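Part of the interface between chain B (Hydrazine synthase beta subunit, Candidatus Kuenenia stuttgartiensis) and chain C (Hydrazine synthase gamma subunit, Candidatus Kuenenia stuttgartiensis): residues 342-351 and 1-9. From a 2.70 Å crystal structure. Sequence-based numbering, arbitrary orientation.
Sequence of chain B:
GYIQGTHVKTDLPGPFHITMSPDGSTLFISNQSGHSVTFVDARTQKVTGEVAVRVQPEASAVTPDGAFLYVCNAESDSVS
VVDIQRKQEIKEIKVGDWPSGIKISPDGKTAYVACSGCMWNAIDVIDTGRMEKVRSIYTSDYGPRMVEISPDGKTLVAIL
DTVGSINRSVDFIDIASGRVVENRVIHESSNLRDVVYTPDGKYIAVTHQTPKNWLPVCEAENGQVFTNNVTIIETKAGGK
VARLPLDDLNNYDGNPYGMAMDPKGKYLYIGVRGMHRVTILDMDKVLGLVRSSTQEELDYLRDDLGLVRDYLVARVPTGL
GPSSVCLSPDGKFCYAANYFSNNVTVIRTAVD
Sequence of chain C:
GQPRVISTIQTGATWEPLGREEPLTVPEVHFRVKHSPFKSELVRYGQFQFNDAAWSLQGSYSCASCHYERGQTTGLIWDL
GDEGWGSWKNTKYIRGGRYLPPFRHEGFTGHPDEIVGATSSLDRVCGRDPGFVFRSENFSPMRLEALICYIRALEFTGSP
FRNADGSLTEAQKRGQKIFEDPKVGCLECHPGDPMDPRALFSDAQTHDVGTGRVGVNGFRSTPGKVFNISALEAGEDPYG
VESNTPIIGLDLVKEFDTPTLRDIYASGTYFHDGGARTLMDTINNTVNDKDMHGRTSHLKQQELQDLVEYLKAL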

# COMPACT_ATOMS: atom_id res chain seq x y z
N ASN B 342 44.96 -33.41 0.31
CA ASN B 342 45.37 -34.78 -0.01
C ASN B 342 44.47 -35.83 0.61
O ASN B 342 44.95 -36.79 1.21
CB ASN B 342 46.82 -35.03 0.43
CG ASN B 342 47.82 -34.19 -0.33
OD1 ASN B 342 47.75 -34.10 -1.56
ND2 ASN B 342 48.75 -33.58 0.39
N ASN B 343 43.15 -35.66 0.49
CA ASN B 343 42.25 -36.61 1.14
C ASN B 343 40.88 -36.71 0.47
O ASN B 343 40.65 -36.08 -0.55
CB ASN B 343 42.07 -36.24 2.62
CG ASN B 343 41.67 -34.79 2.83
OD1 ASN B 343 41.16 -34.14 1.93
ND2 ASN B 343 41.91 -34.29 4.03
N VAL B 344 39.99 -37.51 1.04
CA VAL B 344 38.65 -37.67 0.49
C VAL B 344 37.59 -37.46 1.56
O VAL B 344 37.63 -38.09 2.62
CB VAL B 344 38.46 -39.06 -0.15
CG1 VAL B 344 37.02 -39.25 -0.59
CG2 VAL B 344 39.41 -39.24 -1.33
N THR B 345 36.64 -36.57 1.27
CA THR B 345 35.55 -36.31 2.19
C THR B 345 34.37 -37.23 1.90
O THR B 345 33.91 -37.33 0.75
CB THR B 345 35.08 -34.84 2.13
OG1 THR B 345 36.16 -33.98 2.52
CG2 THR B 345 33.90 -34.61 3.04
N VAL B 346 33.89 -37.90 2.94
CA VAL B 346 32.75 -38.81 2.83
C VAL B 346 31.48 -38.15 3.35
O VAL B 346 31.43 -37.72 4.51
CB VAL B 346 33.00 -40.12 3.59
CG1 VAL B 346 31.85 -41.09 3.38
CG2 VAL B 346 34.32 -40.75 3.16
N ILE B 347 30.47 -38.08 2.50
CA ILE B 347 29.23 -37.38 2.83
C ILE B 347 28.03 -38.32 2.81
O ILE B 347 27.83 -39.07 1.86
CB ILE B 347 28.96 -36.22 1.85
CG1 ILE B 347 30.24 -35.42 1.60
CG2 ILE B 347 27.84 -35.33 2.36
CD1 ILE B 347 30.09 -34.33 0.55
N ARG B 348 27.23 -38.27 3.87
CA ARG B 348 25.96 -39.00 3.90
C ARG B 348 24.89 -38.13 3.26
O ARG B 348 24.60 -37.03 3.73
CB ARG B 348 25.58 -39.36 5.34
CG ARG B 348 24.25 -40.09 5.47
CD ARG B 348 24.31 -41.48 4.86
NE ARG B 348 23.12 -42.26 5.18
CZ ARG B 348 22.07 -42.38 4.37
NH1 ARG B 348 22.06 -41.77 3.20
NH2 ARG B 348 21.03 -43.12 4.74
N THR B 349 24.29 -38.63 2.18
CA THR B 349 23.34 -37.84 1.41
C THR B 349 21.95 -37.85 2.03
O THR B 349 21.72 -38.46 3.07
CB THR B 349 23.24 -38.34 -0.04
OG1 THR B 349 22.69 -39.66 -0.06
CG2 THR B 349 24.62 -38.36 -0.68
N ALA B 350 21.02 -37.16 1.38
CA ALA B 350 19.64 -37.07 1.86
C ALA B 350 18.89 -38.38 1.63
O ALA B 350 17.88 -38.65 2.28
CB ALA B 350 18.91 -35.92 1.17
N VAL B 351 19.40 -39.19 0.71
CA VAL B 351 18.79 -40.47 0.38
C VAL B 351 18.83 -41.42 1.58
O VAL B 351 19.86 -41.58 2.23
CB VAL B 351 19.49 -41.14 -0.82
CG1 VAL B 351 18.78 -42.43 -1.20
CG2 VAL B 351 19.55 -40.19 -2.00
N GLY C 1 17.21 -37.58 5.00
CA GLY C 1 17.69 -36.71 6.05
C GLY C 1 18.49 -35.54 5.52
O GLY C 1 18.45 -35.24 4.33
N GLN C 2 19.23 -34.88 6.41
CA GLN C 2 20.06 -33.75 6.02
C GLN C 2 21.49 -34.20 5.73
O GLN C 2 22.11 -34.90 6.54
CB GLN C 2 20.05 -32.67 7.11
CG GLN C 2 20.44 -33.14 8.51
CD GLN C 2 19.28 -33.79 9.25
OE1 GLN C 2 18.22 -34.04 8.69
NE2 GLN C 2 19.49 -34.07 10.53
N PRO C 3 22.02 -33.82 4.56
CA PRO C 3 23.38 -34.16 4.13
C PRO C 3 24.44 -33.67 5.12
O PRO C 3 24.40 -32.51 5.54
CB PRO C 3 23.52 -33.45 2.79
CG PRO C 3 22.12 -33.33 2.28
CD PRO C 3 21.28 -33.10 3.51
N ARG C 4 25.38 -34.54 5.47
CA ARG C 4 26.40 -34.21 6.47
C ARG C 4 27.69 -34.99 6.25
O ARG C 4 27.70 -36.00 5.55
CB ARG C 4 25.86 -34.47 7.88
CG ARG C 4 25.70 -35.95 8.20
CD ARG C 4 24.96 -36.15 9.51
NE ARG C 4 25.12 -37.51 10.03
CZ ARG C 4 24.40 -38.56 9.64
NH1 ARG C 4 23.46 -38.41 8.71
NH2 ARG C 4 24.62 -39.75 10.16
N VAL C 5 28.77 -34.52 6.86
CA VAL C 5 30.06 -35.20 6.77
C VAL C 5 30.26 -36.16 7.94
O VAL C 5 30.40 -35.74 9.09
CB VAL C 5 31.24 -34.20 6.76
CG1 VAL C 5 32.57 -34.94 6.91
CG2 VAL C 5 31.24 -33.39 5.48
N ILE C 6 30.25 -37.45 7.64
CA ILE C 6 30.50 -38.47 8.65
C ILE C 6 31.99 -38.72 8.90
O ILE C 6 32.40 -38.90 10.04
CB ILE C 6 29.82 -39.81 8.28
CG1 ILE C 6 30.19 -40.23 6.86
CG2 ILE C 6 28.30 -39.68 8.41
CD1 ILE C 6 29.54 -41.52 6.42
N SER C 7 32.79 -38.72 7.84
CA SER C 7 34.21 -39.07 7.96
C SER C 7 35.07 -38.51 6.84
O SER C 7 34.57 -38.11 5.79
CB SER C 7 34.37 -40.59 8.01
OG SER C 7 33.98 -41.19 6.79
N THR C 8 36.38 -38.50 7.06
CA THR C 8 37.35 -38.10 6.05
C THR C 8 38.45 -39.15 5.91
O THR C 8 39.11 -39.50 6.89
CB THR C 8 37.98 -36.73 6.36
OG1 THR C 8 36.96 -35.73 6.38
CG2 THR C 8 39.03 -36.37 5.32
N ILE C 9 38.65 -39.64 4.69
CA ILE C 9 39.71 -40.61 4.43
C ILE C 9 40.99 -39.89 4.04
O ILE C 9 41.04 -39.22 3.01
CB ILE C 9 39.32 -41.57 3.29
CG1 ILE C 9 37.92 -42.14 3.51
CG2 ILE C 9 40.35 -42.68 3.15
CD1 ILE C 9 37.42 -42.98 2.36

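This contact is an antiparallel beta pairing between two subunits, held mainly by backbone hydrogen bonds and interrupted by one bulge. At one end Val344(B) and Ile9(C) form a complete pair: Val344(B) N donates to Ile9(C) O, and Ile9(C) N to Val344(B) O, both at 2.8 Å. At the other, Arg348(B) N reaches Arg4(C) O at 2.9 Å and Arg4(C) N reaches Arg348(B) O at 3.1 Å.

Between them the register slips by one residue. Val346(B) N still donates to Ser7(C) O at 2.9 Å, but the return bond comes from Ile6(C) N to Val346(B) O, weak at 3.4 Å. Ile6(C) is the extra residue, and its psi of -40° departs from its neighbours' extended values. Though the CA-to-CB bond of Ile6(C) points sideways, its side-chain end comes nearer, and Ile6(C) CD1 packs on Val346(B) CG1 at 3.8 Å.

The ladder is made by main-chain atoms alone, so the backbone carries the pairing and side chains add packing at its faces. On the face shared by Val344(B), Val346(B) and Ile9(C), Val346(B) CG2 lies 3.9 Å from Ile9(C) CG1. Farther along, Arg348(B) CB covers one face of the Arg4(C) guanidinium. Past the strands, Gly1(C) N donates to Ala350(B) O at 3.0 Å, extending the polar pairing to the first residue of the chain C stretch.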